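Local coordinates for protein putative methyltransferase from antibiotic biosynthesis pathway (Anabaena variabilis ATCC 29413, PDB 3EGE) that probably transfers a methyl group from S-adenosylmethionine to a substrate not yet identified, as expected of a Rossmann-like methyltransferase, at residues I20-A25 with D186-A191; F58-E63 with K93-V98; I126-F131 with N163-N168; Y142-F147 with I236-E241. One frame throughout, in Å; residues are numbered along the deposited sequence.

Interaction 1: residues I20-A25 with D186-A191; sequences IRIVNA and DLFAAA
I22 and F188 form a buried helix-loop contact on the Rossmann-like core, where helix 20-30 packs against the loop that follows strand 172-181, beside helix 47-53, which Y48 belongs to. The approach comes down to one methyl: I22 CD1 lies 3.9 Å from F188 CE2, at the edge of the ring and near its plane, and the two side chains come from opposite directions. I22 CG1 is anti to the carbonyl carbon (chi1 -62°), and the extended chi2 carries CD1 outward to the ring edge. The same methyl passes D186 OD2 at 4.2 Å, an apolar neighbour of a carboxylate that is held elsewhere: OD2 is hydrogen-bonded to Y48, while OD1 forms a salt bridge with R16. An inverse gamma turn centred on L187 brings D186 and F188 to the same side, and D186 OD2 sits in the plane of the F188 ring, at its edge. One face of that ring is covered from within the loop by A191 CB, 4.0 Å above its centre. I22 also touches F178 and L129 of the sheet, so the contact belongs to a helix lying on one face of a Rossmann-like sheet, with the loop after strand 172-181 closing over it.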
# COMPACT_ATOMS: atom_id res chain seq x y z
N ILE A 20 5.08 -8.01 -9.00
CA ILE A 20 6.29 -7.55 -9.71
C ILE A 20 6.11 -6.18 -10.40
O ILE A 20 7.09 -5.46 -10.60
CB ILE A 20 6.79 -8.61 -10.74
CG1 ILE A 20 8.28 -8.37 -11.11
CG2 ILE A 20 5.88 -8.67 -11.99
CD1 ILE A 20 8.86 -9.40 -12.16
N ARG A 21 4.88 -5.84 -10.76
CA ARG A 21 4.57 -4.53 -11.37
C ARG A 21 4.68 -3.40 -10.36
O ARG A 21 5.11 -2.30 -10.71
CB ARG A 21 3.22 -4.56 -12.05
CG ARG A 21 3.27 -5.41 -13.29
CD ARG A 21 1.94 -5.80 -13.76
NE ARG A 21 1.24 -6.68 -12.82
CZ ARG A 21 0.09 -7.29 -13.09
NH1 ARG A 21 -0.46 -7.20 -14.29
NH2 ARG A 21 -0.47 -8.06 -12.17
N ILE A 22 4.29 -3.68 -9.11
CA ILE A 22 4.46 -2.71 -8.03
C ILE A 22 5.97 -2.58 -7.73
O ILE A 22 6.47 -1.45 -7.65
CB ILE A 22 3.64 -3.08 -6.79
CG1 ILE A 22 2.14 -3.08 -7.16
CG2 ILE A 22 3.92 -2.07 -5.67
CD1 ILE A 22 1.20 -3.36 -6.00
N VAL A 23 6.69 -3.70 -7.65
CA VAL A 23 8.15 -3.69 -7.39
C VAL A 23 8.90 -2.92 -8.48
O VAL A 23 9.74 -2.09 -8.16
CB VAL A 23 8.76 -5.13 -7.27
CG1 VAL A 23 10.27 -5.07 -7.09
CG2 VAL A 23 8.08 -5.91 -6.13
N ASN A 24 8.59 -3.21 -9.75
CA ASN A 24 9.19 -2.49 -10.90
C ASN A 24 8.91 -0.97 -10.85
O ASN A 24 9.80 -0.17 -11.14
CB ASN A 24 8.71 -3.06 -12.26
CG ASN A 24 9.20 -4.50 -12.53
OD1 ASN A 24 10.14 -4.99 -11.92
ND2 ASN A 24 8.54 -5.17 -13.46
N ALA A 25 7.69 -0.61 -10.46
CA ALA A 25 7.27 0.79 -10.26
C ALA A 25 8.12 1.47 -9.18
O ALA A 25 8.65 2.56 -9.41
CB ALA A 25 5.76 0.87 -9.89
N ASP A 186 -1.10 -9.24 -5.20
CA ASP A 186 -1.19 -8.58 -3.91
C ASP A 186 -2.65 -8.20 -3.69
O ASP A 186 -3.13 -7.19 -4.22
CB ASP A 186 -0.25 -7.36 -3.94
CG ASP A 186 0.01 -6.76 -2.57
OD1 ASP A 186 -0.53 -7.19 -1.54
OD2 ASP A 186 0.79 -5.80 -2.55
N LEU A 187 -3.34 -9.00 -2.87
CA LEU A 187 -4.77 -8.84 -2.65
C LEU A 187 -5.10 -7.89 -1.53
O LEU A 187 -5.66 -8.27 -0.50
CB LEU A 187 -5.47 -10.21 -2.48
CG LEU A 187 -5.30 -11.23 -3.64
CD1 LEU A 187 -6.12 -12.54 -3.36
CD2 LEU A 187 -5.67 -10.62 -5.00
N PHE A 188 -4.72 -6.63 -1.75
CA PHE A 188 -5.14 -5.53 -0.89
C PHE A 188 -6.61 -5.18 -1.25
O PHE A 188 -7.17 -5.71 -2.23
CB PHE A 188 -4.19 -4.33 -0.91
CG PHE A 188 -3.82 -3.82 -2.26
CD1 PHE A 188 -4.66 -2.94 -2.95
CD2 PHE A 188 -2.59 -4.18 -2.84
CE1 PHE A 188 -4.29 -2.43 -4.23
CE2 PHE A 188 -2.21 -3.68 -4.11
CZ PHE A 188 -3.06 -2.81 -4.80
N ALA A 189 -7.22 -4.33 -0.43
CA ALA A 189 -8.66 -4.02 -0.45
C ALA A 189 -9.39 -4.05 -1.83
O ALA A 189 -10.27 -4.91 -2.02
CB ALA A 189 -8.92 -2.71 0.31
N ALA A 190 -9.00 -3.17 -2.76
CA ALA A 190 -9.65 -3.09 -4.09
C ALA A 190 -8.96 -3.90 -5.22
O ALA A 190 -9.36 -3.78 -6.38
CB ALA A 190 -9.80 -1.63 -4.52
N ALA A 191 -7.99 -4.74 -4.88
CA ALA A 191 -7.23 -5.49 -5.87
C ALA A 191 -8.06 -6.55 -6.62
O ALA A 191 -7.79 -6.78 -7.81
CB ALA A 191 -5.95 -6.09 -5.25

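Interaction 2: residues F58-E63 with K93-V98; sequences FVYAVE and KSVDGV. With EDO (1,2-ethanediol), chain B.
Y60 and V95 make the closest approach, with Y60 CD2 3.5 Å from V95 CG1; the side chains slide past each other in opposite directions, and the methyl meets the ring obliquely. Neighbouring atom CE2 of Y60 lies 3.7 Å from S94 O, again oblique to the ring. V95 presents CG1 because that branch stands beside its backbone N (chi1 -57°). A water extends this first shell: it donates to S94 O at 2.8 Å and has a weak, long link of 3.3 Å to Y60 OH.

In the next shell, S94 OG is hydrogen-bonded to P91 O, and K93 NZ bonds to Q118 O near the end of helix 110-120 and I121 O just after it, bonds that would restrain the loop carrying S94 and V95. Just past strand 58-62, E63 OE1 accepts from G44 N and from O1 of an ethanediol (2.8 Å), probably from the crystallisation liquor and not a natural ligand; OE2 is met by S65 N. An acidic residue here, just after the second strand, is consistent with the one that holds the ribose of the cofactor in related methyltransferases.

Strands 58-62 and 97-101 are not neighbours, since 37-41 runs between them. Y60 leans on V37 of that middle strand and on E79 and F81 of strand 78-81, whereas I120 of helix 110-120 touches S94 and V95.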
# COMPACT_ATOMS: atom_id res chain seq x y z
N PHE A 58 20.08 -3.16 -0.29
CA PHE A 58 20.09 -3.44 1.16
C PHE A 58 18.87 -2.68 1.68
O PHE A 58 18.63 -1.54 1.25
CB PHE A 58 21.39 -3.01 1.82
CG PHE A 58 22.58 -3.79 1.36
CD1 PHE A 58 22.93 -4.99 2.00
CD2 PHE A 58 23.35 -3.35 0.27
CE1 PHE A 58 24.04 -5.74 1.57
CE2 PHE A 58 24.46 -4.09 -0.17
CZ PHE A 58 24.81 -5.29 0.49
N VAL A 59 18.08 -3.32 2.55
CA VAL A 59 16.84 -2.74 3.07
C VAL A 59 16.83 -2.69 4.60
O VAL A 59 17.09 -3.70 5.24
CB VAL A 59 15.55 -3.50 2.60
CG1 VAL A 59 14.28 -2.75 3.04
CG2 VAL A 59 15.52 -3.67 1.08
N TYR A 60 16.55 -1.51 5.17
CA TYR A 60 16.35 -1.35 6.61
C TYR A 60 14.82 -1.25 6.80
O TYR A 60 14.22 -0.21 6.52
CB TYR A 60 17.08 -0.12 7.18
CG TYR A 60 18.60 -0.08 7.02
CD1 TYR A 60 19.37 -1.24 6.93
CD2 TYR A 60 19.27 1.15 7.06
CE1 TYR A 60 20.77 -1.19 6.81
CE2 TYR A 60 20.68 1.22 6.94
CZ TYR A 60 21.41 0.05 6.82
OH TYR A 60 22.77 0.11 6.70
N ALA A 61 14.22 -2.36 7.25
CA ALA A 61 12.77 -2.48 7.47
C ALA A 61 12.41 -1.96 8.84
O ALA A 61 12.94 -2.45 9.83
CB ALA A 61 12.33 -3.93 7.34
N VAL A 62 11.51 -0.97 8.90
CA VAL A 62 11.00 -0.41 10.17
C VAL A 62 9.50 -0.69 10.22
O VAL A 62 8.80 -0.28 9.30
CB VAL A 62 11.30 1.10 10.33
CG1 VAL A 62 10.81 1.61 11.71
CG2 VAL A 62 12.82 1.37 10.13
N GLU A 63 9.05 -1.38 11.28
CA GLU A 63 7.65 -1.77 11.50
C GLU A 63 7.34 -1.86 13.00
O GLU A 63 7.97 -2.66 13.66
CB GLU A 63 7.41 -3.15 10.86
CG GLU A 63 6.02 -3.81 11.15
CD GLU A 63 4.87 -2.86 10.86
OE1 GLU A 63 4.88 -2.24 9.78
OE2 GLU A 63 3.97 -2.71 11.72
N LYS A 93 21.45 10.48 7.57
CA LYS A 93 22.17 10.20 6.31
C LYS A 93 22.75 8.76 6.24
O LYS A 93 23.90 8.57 5.89
CB LYS A 93 23.26 11.29 6.10
CG LYS A 93 22.78 12.77 6.27
CD LYS A 93 21.58 13.05 5.37
CE LYS A 93 20.90 14.39 5.51
NZ LYS A 93 19.50 14.27 4.86
N SER A 94 21.91 7.79 6.58
CA SER A 94 22.24 6.37 6.64
C SER A 94 21.66 5.51 5.50
O SER A 94 22.00 4.32 5.39
CB SER A 94 21.77 5.79 7.99
OG SER A 94 20.39 5.99 8.16
N VAL A 95 20.78 6.09 4.69
CA VAL A 95 20.19 5.39 3.55
C VAL A 95 20.22 6.28 2.32
O VAL A 95 20.23 7.52 2.43
CB VAL A 95 18.72 4.89 3.85
CG1 VAL A 95 18.71 3.96 5.08
CG2 VAL A 95 17.72 6.07 4.00
N ASP A 96 20.24 5.63 1.16
CA ASP A 96 20.24 6.29 -0.16
C ASP A 96 18.83 6.64 -0.61
O ASP A 96 18.66 7.64 -1.27
CB ASP A 96 20.91 5.40 -1.20
CG ASP A 96 22.32 5.11 -0.85
OD1 ASP A 96 23.07 6.10 -0.76
OD2 ASP A 96 22.69 3.93 -0.65
N GLY A 97 17.85 5.81 -0.24
CA GLY A 97 16.45 6.03 -0.55
C GLY A 97 15.51 5.54 0.56
O GLY A 97 15.91 4.83 1.47
N VAL A 98 14.26 5.97 0.46
CA VAL A 98 13.25 5.67 1.45
C VAL A 98 11.95 5.33 0.74
O VAL A 98 11.57 6.02 -0.21
CB VAL A 98 13.01 6.89 2.38
CG1 VAL A 98 11.94 6.58 3.45
CG2 VAL A 98 14.32 7.36 3.06
C1 EDO B . 2.06 -0.25 9.13
O1 EDO B . 3.34 0.13 9.64
C2 EDO B . 2.25 -1.02 7.83
O2 EDO B . 1.35 -2.13 7.81
O HOH W 1 24.23 3.12 6.55

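Interaction 3: residues I126-F131 with N163-N168; sequences IVLLTF and NLLQEN
I126 and L165 give the nearest backbone approach, 9.3 Å between I126 CA and L165 CA, a spacing between strand and helix that is bridged by side chains. L165 contributes over half of the buried surface. Its CG stands opposite the backbone N (chi1 -172°), which sends the two methyls down toward the strand, where they divide the work: CD2 meets L128 CD1 at 3.7 Å, the two leucines reaching tip to tip, while CD1 lies 4.4 Å from I126 CG2. The intervening V127 points away from the helix. The contact is thus wholly apolar and buried, carried by a single leucine above two residues of one strand face.

Farther along the helix, N168 turns its amide back on the preceding turn: N168 ND2 donates to L164 O at 2.7 Å, nearly straight at 170° and in the carbonyl plane. ND2 also bonds to E111, and OD1 to Q115, so this one amide ties helix 158-169 to helix 110-120.

F114 of helix 110-120 touches both L128 and L165, and I255 touches L165 from strand 252-258. Strand 126-131 itself lies between parallel 97-101 and antiparallel 252-258, hydrogen-bonded to V98 and S100 on one edge and to I255 and T257 on the other; its opposite face, through V127 and L129, packs on helix 20-30.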
# COMPACT_ATOMS: atom_id res chain seq x y z
N ILE A 126 12.40 9.68 -2.08
CA ILE A 126 11.37 9.17 -1.20
C ILE A 126 10.25 8.74 -2.17
O ILE A 126 9.83 9.54 -3.01
CB ILE A 126 10.91 10.24 -0.17
CG1 ILE A 126 12.09 10.64 0.76
CG2 ILE A 126 9.76 9.70 0.66
CD1 ILE A 126 11.76 11.76 1.76
N VAL A 127 9.85 7.47 -2.10
CA VAL A 127 8.80 6.89 -2.94
C VAL A 127 7.69 6.36 -2.01
O VAL A 127 7.89 5.41 -1.28
CB VAL A 127 9.36 5.73 -3.82
CG1 VAL A 127 8.23 5.13 -4.73
CG2 VAL A 127 10.56 6.21 -4.66
N LEU A 128 6.51 6.99 -2.06
CA LEU A 128 5.35 6.58 -1.25
C LEU A 128 4.25 6.02 -2.15
O LEU A 128 3.85 6.71 -3.06
CB LEU A 128 4.81 7.79 -0.46
CG LEU A 128 5.81 8.61 0.37
CD1 LEU A 128 5.11 9.79 1.11
CD2 LEU A 128 6.57 7.74 1.37
N LEU A 129 3.81 4.78 -1.93
CA LEU A 129 2.62 4.24 -2.61
C LEU A 129 1.52 4.50 -1.58
O LEU A 129 1.54 3.93 -0.48
CB LEU A 129 2.67 2.76 -2.98
CG LEU A 129 1.41 2.22 -3.70
CD1 LEU A 129 1.04 3.03 -4.97
CD2 LEU A 129 1.51 0.73 -4.05
N THR A 130 0.60 5.38 -1.96
CA THR A 130 -0.48 5.85 -1.11
C THR A 130 -1.77 5.92 -1.93
O THR A 130 -1.85 5.35 -3.02
CB THR A 130 -0.08 7.22 -0.46
OG1 THR A 130 -1.07 7.64 0.49
CG2 THR A 130 0.15 8.30 -1.52
N PHE A 131 -2.77 6.59 -1.40
CA PHE A 131 -4.05 6.70 -2.04
C PHE A 131 -4.88 7.91 -1.58
O PHE A 131 -4.63 8.52 -0.53
CB PHE A 131 -4.88 5.42 -1.74
CG PHE A 131 -5.23 5.27 -0.27
CD1 PHE A 131 -4.32 4.68 0.61
CD2 PHE A 131 -6.42 5.76 0.24
CE1 PHE A 131 -4.60 4.58 1.97
CE2 PHE A 131 -6.72 5.66 1.60
CZ PHE A 131 -5.80 5.07 2.47
N ASN A 163 1.62 18.29 -0.11
CA ASN A 163 2.03 19.49 0.62
C ASN A 163 2.86 19.18 1.90
O ASN A 163 3.89 19.80 2.11
CB ASN A 163 0.79 20.35 0.93
CG ASN A 163 1.13 21.66 1.63
OD1 ASN A 163 2.21 22.25 1.44
ND2 ASN A 163 0.19 22.15 2.42
N LEU A 164 2.42 18.22 2.74
CA LEU A 164 3.14 17.88 3.98
C LEU A 164 4.53 17.31 3.69
O LEU A 164 5.48 17.60 4.40
CB LEU A 164 2.36 16.91 4.88
CG LEU A 164 1.11 17.38 5.63
CD1 LEU A 164 0.53 16.21 6.40
CD2 LEU A 164 1.39 18.53 6.59
N LEU A 165 4.63 16.50 2.63
CA LEU A 165 5.89 15.92 2.23
C LEU A 165 6.80 17.03 1.72
O LEU A 165 7.93 17.18 2.19
CB LEU A 165 5.69 14.84 1.15
CG LEU A 165 6.92 13.99 0.76
CD1 LEU A 165 7.54 13.32 1.99
CD2 LEU A 165 6.53 12.94 -0.32
N GLN A 166 6.26 17.82 0.80
CA GLN A 166 6.98 18.92 0.16
C GLN A 166 7.51 19.96 1.17
O GLN A 166 8.66 20.36 1.05
CB GLN A 166 6.11 19.55 -0.93
CG GLN A 166 6.85 20.39 -1.92
CD GLN A 166 6.08 20.50 -3.24
OE1 GLN A 166 6.69 20.37 -4.32
NE2 GLN A 166 4.73 20.70 -3.18
N GLU A 167 6.70 20.32 2.16
CA GLU A 167 7.11 21.22 3.26
C GLU A 167 8.26 20.69 4.13
O GLU A 167 9.05 21.48 4.62
CB GLU A 167 5.94 21.49 4.21
CG GLU A 167 4.92 22.47 3.71
CD GLU A 167 3.65 22.51 4.56
OE1 GLU A 167 3.40 21.60 5.39
OE2 GLU A 167 2.87 23.47 4.38
N ASN A 168 8.29 19.38 4.37
CA ASN A 168 9.30 18.73 5.23
C ASN A 168 10.48 18.05 4.51
O ASN A 168 11.31 17.41 5.14
CB ASN A 168 8.58 17.77 6.17
CG ASN A 168 7.64 18.51 7.11
OD1 ASN A 168 8.07 19.04 8.13
ND2 ASN A 168 6.35 18.55 6.78

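Interaction 4: residues Y142-F147 with I236-E241; sequences YDYFPF and IRKYGE
Y239, on the segment 236-241, reaches across to D143 and Y144. From CB the side chain turns to set CG beside its own backbone N (chi1 -49°), and the preceding residue lies over one face of the ring: K238 CB sits 3.5 Å above the plane of the Y239 ring, displaced toward the CD2-CE2 side. Along that side, Y239 CE2 approaches Y144, lying 3.5 Å from Y144 OH, which stands at the Y239 edge near the ring plane, and 3.8 Å from Y144 CE2. On the other side, Y239 CE1 passes D143 OD2 at 3.4 Å. At the tip, Y239 OH donates a hydrogen bond to D143 OD2; the modelled length of 2.5 Å is short, and at this resolution its exact value carries little weight. The hydroxyl takes the anti side of that oxygen, 16° out of the carboxylate plane, with carboxylate and ring planes turned 38° apart.

Both polar partners of this ring have further bonds. D143 OD2 also forms a salt bridge with R138, so a charged group and a phenol share one oxygen. Y144 OH is hydrogen-bonded to D229 of helix 216-231, and K238 NZ pairs with the same D229 carboxylate oxygen, consistent with the 3.9 Å separation of K238 NZ and Y144 OH, which is not a hydrogen bond.

Two carboxylates thus serve this region, D143 within the contact and D229 beside it. Each is met by one phenol and one basic group, an environment that would probably favour the ionised form of both acids.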
# COMPACT_ATOMS: atom_id res chain seq x y z
N TYR A 142 -17.77 -1.22 -2.96
CA TYR A 142 -18.26 -0.45 -1.82
C TYR A 142 -19.77 -0.48 -1.63
O TYR A 142 -20.24 -0.08 -0.57
CB TYR A 142 -17.72 0.96 -1.83
CG TYR A 142 -16.24 0.99 -2.10
CD1 TYR A 142 -15.34 0.28 -1.29
CD2 TYR A 142 -15.73 1.71 -3.19
CE1 TYR A 142 -13.97 0.29 -1.57
CE2 TYR A 142 -14.41 1.73 -3.46
CZ TYR A 142 -13.52 1.03 -2.66
OH TYR A 142 -12.20 1.09 -3.01
N ASP A 143 -20.50 -0.96 -2.63
CA ASP A 143 -21.92 -1.18 -2.49
C ASP A 143 -22.23 -2.44 -1.64
O ASP A 143 -23.34 -2.59 -1.16
CB ASP A 143 -22.57 -1.36 -3.84
CG ASP A 143 -22.39 -0.19 -4.73
OD1 ASP A 143 -22.10 0.93 -4.23
OD2 ASP A 143 -22.52 -0.42 -5.94
N TYR A 144 -21.26 -3.34 -1.52
CA TYR A 144 -21.35 -4.53 -0.68
C TYR A 144 -20.60 -4.39 0.64
O TYR A 144 -21.04 -4.96 1.65
CB TYR A 144 -20.85 -5.78 -1.42
CG TYR A 144 -21.67 -6.10 -2.64
CD1 TYR A 144 -22.82 -6.91 -2.55
CD2 TYR A 144 -21.29 -5.60 -3.89
CE1 TYR A 144 -23.57 -7.21 -3.71
CE2 TYR A 144 -22.02 -5.90 -5.03
CZ TYR A 144 -23.15 -6.70 -4.94
OH TYR A 144 -23.85 -6.97 -6.09
N PHE A 145 -19.46 -3.70 0.60
CA PHE A 145 -18.57 -3.52 1.77
C PHE A 145 -18.25 -2.04 2.01
O PHE A 145 -17.11 -1.59 1.76
CB PHE A 145 -17.30 -4.36 1.56
CG PHE A 145 -17.58 -5.83 1.32
CD1 PHE A 145 -18.22 -6.60 2.30
CD2 PHE A 145 -17.21 -6.45 0.12
CE1 PHE A 145 -18.48 -7.96 2.08
CE2 PHE A 145 -17.49 -7.80 -0.12
CZ PHE A 145 -18.12 -8.56 0.87
N PRO A 146 -19.23 -1.27 2.53
CA PRO A 146 -19.05 0.21 2.69
C PRO A 146 -17.90 0.63 3.62
O PRO A 146 -17.31 1.71 3.43
CB PRO A 146 -20.41 0.69 3.22
CG PRO A 146 -21.01 -0.53 3.85
CD PRO A 146 -20.57 -1.69 3.00
N PHE A 147 -17.63 -0.21 4.61
CA PHE A 147 -16.54 0.01 5.56
C PHE A 147 -15.18 0.22 4.90
O PHE A 147 -14.37 1.00 5.42
CB PHE A 147 -16.48 -1.09 6.61
CG PHE A 147 -16.43 -2.48 6.05
CD1 PHE A 147 -15.21 -3.05 5.65
CD2 PHE A 147 -17.61 -3.23 5.91
CE1 PHE A 147 -15.16 -4.33 5.11
CE2 PHE A 147 -17.57 -4.52 5.37
CZ PHE A 147 -16.35 -5.07 4.98
N ILE A 236 -23.73 -9.16 -12.56
CA ILE A 236 -23.43 -9.00 -13.99
C ILE A 236 -24.30 -7.90 -14.60
O ILE A 236 -23.79 -7.03 -15.32
CB ILE A 236 -23.58 -10.34 -14.77
CG1 ILE A 236 -22.50 -11.34 -14.33
CG2 ILE A 236 -23.47 -10.12 -16.30
CD1 ILE A 236 -22.78 -12.78 -14.74
N ARG A 237 -25.60 -7.93 -14.29
CA ARG A 237 -26.55 -6.90 -14.73
C ARG A 237 -26.13 -5.49 -14.27
O ARG A 237 -26.08 -4.55 -15.06
CB ARG A 237 -27.95 -7.24 -14.19
CG ARG A 237 -29.09 -6.43 -14.80
CD ARG A 237 -30.41 -6.66 -14.07
NE ARG A 237 -30.45 -6.06 -12.73
CZ ARG A 237 -30.62 -4.75 -12.48
NH1 ARG A 237 -30.69 -3.84 -13.45
NH2 ARG A 237 -30.65 -4.34 -11.20
N LYS A 238 -25.80 -5.36 -13.00
CA LYS A 238 -25.42 -4.07 -12.40
C LYS A 238 -24.02 -3.61 -12.72
O LYS A 238 -23.81 -2.42 -12.93
CB LYS A 238 -25.60 -4.14 -10.88
CG LYS A 238 -27.04 -3.91 -10.43
CD LYS A 238 -27.51 -4.76 -9.26
CE LYS A 238 -26.63 -4.83 -8.08
NZ LYS A 238 -27.36 -5.55 -6.99
N TYR A 239 -23.07 -4.54 -12.75
CA TYR A 239 -21.64 -4.20 -12.86
C TYR A 239 -20.78 -4.90 -13.92
O TYR A 239 -19.57 -4.58 -14.03
CB TYR A 239 -20.99 -4.50 -11.48
CG TYR A 239 -21.73 -3.94 -10.28
CD1 TYR A 239 -21.77 -2.56 -10.05
CD2 TYR A 239 -22.40 -4.80 -9.38
CE1 TYR A 239 -22.44 -2.03 -8.94
CE2 TYR A 239 -23.09 -4.27 -8.26
CZ TYR A 239 -23.09 -2.89 -8.05
OH TYR A 239 -23.74 -2.38 -6.97
N GLY A 240 -21.37 -5.82 -14.69
CA GLY A 240 -20.65 -6.69 -15.64
C GLY A 240 -19.70 -6.09 -16.67
O GLY A 240 -18.77 -6.76 -17.11
N GLU A 241 -19.95 -4.83 -17.05
CA GLU A 241 -19.07 -4.10 -18.00
C GLU A 241 -17.65 -3.90 -17.52
O GLU A 241 -16.74 -3.73 -18.33
CB GLU A 241 -19.68 -2.72 -18.35
CG GLU A 241 -20.96 -2.80 -19.21
CD GLU A 241 -20.73 -3.41 -20.59
OE1 GLU A 241 -19.76 -3.00 -21.30
OE2 GLU A 241 -21.52 -4.32 -20.96

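How the interactions relate
The four contacts run across the fold from the methyltransferase sheet to the helical part at the other end. Interactions 2 and 3 reach the same mixed sheet, their centres 16 Å apart, through the adjacent, backbone-bonded strands 97-101 and 126-131. Interaction 1 lies 19 Å from interaction 3 by centres and touches it, since helix 20-30 covers that sheet face. Along the chain, interaction 1 encloses 2, then 3, whereas 142-147 and 236-241 alternate with the segments of both 1 and 3, so the helical part draws on separate places in the sequence. The centres of interactions 2 and 4 are about 40 Å apart. Packing of Y142 on A190 physically joins interaction 4 to interaction 1.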